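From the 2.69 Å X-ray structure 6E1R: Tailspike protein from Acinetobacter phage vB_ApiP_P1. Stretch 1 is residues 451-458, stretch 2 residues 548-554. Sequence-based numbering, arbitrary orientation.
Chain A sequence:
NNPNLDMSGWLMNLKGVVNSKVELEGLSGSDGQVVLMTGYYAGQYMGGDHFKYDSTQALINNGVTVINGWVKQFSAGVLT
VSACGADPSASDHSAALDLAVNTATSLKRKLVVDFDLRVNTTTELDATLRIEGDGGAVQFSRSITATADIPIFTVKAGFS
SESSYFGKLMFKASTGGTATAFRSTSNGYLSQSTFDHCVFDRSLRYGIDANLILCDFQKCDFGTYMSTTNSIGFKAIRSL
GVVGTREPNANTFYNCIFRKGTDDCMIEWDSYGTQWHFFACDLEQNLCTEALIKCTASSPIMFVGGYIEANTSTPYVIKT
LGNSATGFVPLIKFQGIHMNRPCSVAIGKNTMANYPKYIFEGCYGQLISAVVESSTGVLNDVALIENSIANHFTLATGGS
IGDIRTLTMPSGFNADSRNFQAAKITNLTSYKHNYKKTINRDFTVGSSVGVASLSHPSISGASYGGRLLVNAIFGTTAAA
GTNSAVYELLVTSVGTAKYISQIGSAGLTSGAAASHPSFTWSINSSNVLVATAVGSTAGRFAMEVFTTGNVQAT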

# COMPACT_ATOMS: atom_id res chain seq x y z
N VAL A 451 0.91 3.27 51.71
CA VAL A 451 1.37 3.97 50.51
C VAL A 451 1.14 3.14 49.26
O VAL A 451 0.60 3.63 48.27
CB VAL A 451 2.85 4.38 50.65
CG1 VAL A 451 3.37 4.95 49.33
CG2 VAL A 451 3.02 5.39 51.77
N ALA A 452 1.55 1.87 49.28
CA ALA A 452 1.41 1.02 48.11
C ALA A 452 1.43 -0.44 48.55
O ALA A 452 1.85 -0.77 49.66
CB ALA A 452 2.53 1.28 47.09
N SER A 453 0.96 -1.31 47.65
CA SER A 453 0.99 -2.74 47.86
C SER A 453 2.20 -3.34 47.15
O SER A 453 2.50 -2.99 46.01
CB SER A 453 -0.29 -3.40 47.34
OG SER A 453 -1.42 -2.93 48.05
N LEU A 454 2.90 -4.24 47.84
CA LEU A 454 4.09 -4.89 47.31
C LEU A 454 3.77 -6.32 46.93
O LEU A 454 3.01 -7.01 47.62
CB LEU A 454 5.23 -4.86 48.34
CG LEU A 454 5.60 -3.47 48.86
CD1 LEU A 454 6.74 -3.56 49.86
CD2 LEU A 454 5.97 -2.54 47.71
N SER A 455 4.35 -6.77 45.82
CA SER A 455 4.13 -8.13 45.34
C SER A 455 5.20 -8.47 44.31
O SER A 455 5.88 -7.59 43.78
CB SER A 455 2.73 -8.30 44.73
OG SER A 455 2.55 -7.41 43.64
N HIS A 456 5.34 -9.76 44.05
CA HIS A 456 6.22 -10.21 42.98
C HIS A 456 5.59 -9.84 41.64
O HIS A 456 4.40 -10.09 41.43
CB HIS A 456 6.45 -11.72 43.07
CG HIS A 456 7.59 -12.21 42.24
ND1 HIS A 456 7.52 -12.32 40.87
CD2 HIS A 456 8.83 -12.63 42.59
CE1 HIS A 456 8.67 -12.78 40.41
NE2 HIS A 456 9.48 -12.98 41.43
N PRO A 457 6.35 -9.24 40.72
CA PRO A 457 5.74 -8.75 39.47
C PRO A 457 5.53 -9.82 38.41
O PRO A 457 4.76 -9.57 37.47
CB PRO A 457 6.72 -7.67 38.99
CG PRO A 457 8.02 -7.95 39.71
CD PRO A 457 7.81 -9.03 40.74
N SER A 458 6.17 -10.97 38.52
CA SER A 458 6.06 -12.03 37.52
C SER A 458 5.30 -13.25 38.02
O SER A 458 4.53 -13.84 37.26
CB SER A 458 7.45 -12.46 37.05
OG SER A 458 8.30 -11.34 36.86
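Stretch 2 548-554: TGNVQAT

Near the end of the chain, 552-553 pair antiparallel with the end of a strand at 451-455, and T554, the C-terminal residue, bonds to S453. Measured end to end, the touching parts run 128° apart, well short of a straight 180°. CA atoms face each other at L454 and A553, 5.0 Å apart, between S453 against T554 (CA to CA, 5.1 Å) and H456 against V551 (CA to CA, 4.9 Å). Together the two stretches bury 556 Å².

V451, although in the strand, does not touch stretch 2. The contact begins at A452, whose CB points toward the other stretch and meets CB of A553 at 3.7 Å. The two methyl groups are in direct apolar contact.

S453 makes the terminal clamp. Its N donates to OXT of T554 at 2.8 Å, nearly straight at 172°, and its O receives N of T554 at 2.9 Å. The free carboxylate thus does the work that a carbonyl oxygen would do in a continuing strand, and the last residue is held by two bonds to the same residue, one from its N and one to its OXT. The same O of S453 also takes a CA-H...O contact from CA of A553 at 3.2 Å.

L454 pairs with A553 at the non-hydrogen-bonded position, and their side chains share one face of the sheet. With chi1 in m and chi2 in t, the leucine brings CD2 to 4.2 Å from CB of A553, while its CB lies 4.1 Å from CG2 of V551. The backbone contributes as well: CA of L454 sits 3.3 Å from O of Q552 in a CA-H...O contact.

S455 and Q552 form the hydrogen-bonded pair, on the face opposite L454 and A553. N of Q552 reaches O of S455 at 3.0 Å; the return bond, from N of S455 to O of Q552, is weak at 3.3 Å and 138°. A side-chain bond reinforces this pair: NE2 of Q552 donates to OG of S455 at 3.1 Å. Both residues have chi1 in p, and the extended chi2 of the glutamine carries its amide out to the serine hydroxyl.

Past S455 the strand gives way to loop. H456 sends its CB away from stretch 2, yet its ring comes back, with NE2 3.8 Å from ND2 of N550. On its other nitrogen, ND1 accepts a hydrogen bond from N of S458 at 3.0 Å, which ties the ring to the following turn.

The CA-to-CB bond of P457 points toward stretch 2, and the residue packs on it without hydrogen bonds: its CD is 3.5 Å from C of N550, and its CB is 3.9 Å from CD of Q552. The glutamine therefore serves two neighbours, bonding to S455 and lying against the proline. Farther back, the chain turns a corner at G549, whose phi of 95° and psi of -151° would jam a CB against the preceding carbonyl oxygen; glycine is called for by the backbone alone.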

# COMPACT_ATOMS: atom_id res chain seq x y z
N THR A 548 12.85 -1.58 42.00
CA THR A 548 13.88 -2.28 41.25
C THR A 548 13.94 -3.71 41.75
O THR A 548 13.86 -3.96 42.95
CB THR A 548 15.25 -1.61 41.39
OG1 THR A 548 15.16 -0.23 41.03
CG2 THR A 548 16.28 -2.29 40.51
N GLY A 549 14.08 -4.66 40.82
CA GLY A 549 14.18 -6.05 41.20
C GLY A 549 12.86 -6.78 41.16
O GLY A 549 11.97 -6.43 40.38
N ASN A 550 12.71 -7.81 41.99
CA ASN A 550 11.51 -8.65 42.01
C ASN A 550 10.43 -8.08 42.93
O ASN A 550 9.93 -8.78 43.81
CB ASN A 550 11.88 -10.07 42.41
CG ASN A 550 12.77 -10.74 41.38
OD1 ASN A 550 13.85 -11.24 41.71
ND2 ASN A 550 12.32 -10.77 40.13
N VAL A 551 10.06 -6.82 42.73
CA VAL A 551 9.01 -6.20 43.54
C VAL A 551 8.36 -5.10 42.72
O VAL A 551 9.00 -4.43 41.91
CB VAL A 551 9.56 -5.66 44.88
CG1 VAL A 551 10.48 -4.47 44.66
CG2 VAL A 551 8.42 -5.32 45.83
N GLN A 552 7.05 -4.92 42.93
CA GLN A 552 6.28 -3.87 42.28
C GLN A 552 5.36 -3.22 43.31
O GLN A 552 4.86 -3.89 44.22
CB GLN A 552 5.45 -4.43 41.11
CG GLN A 552 4.44 -5.49 41.52
CD GLN A 552 3.53 -5.90 40.38
OE1 GLN A 552 3.56 -5.32 39.30
NE2 GLN A 552 2.71 -6.92 40.62
N ALA A 553 5.16 -1.92 43.17
CA ALA A 553 4.30 -1.15 44.06
C ALA A 553 3.03 -0.79 43.29
O ALA A 553 3.07 0.01 42.35
CB ALA A 553 5.01 0.10 44.57
N THR A 554 1.90 -1.37 43.71
CA THR A 554 0.63 -1.13 43.03
C THR A 554 -0.43 -0.62 44.00
O THR A 554 -1.54 -0.27 43.60
CB THR A 554 0.10 -2.42 42.36
OG1 THR A 554 -0.16 -3.41 43.35
CG2 THR A 554 1.12 -2.95 41.36
OXT THR A 554 -0.20 -0.54 45.21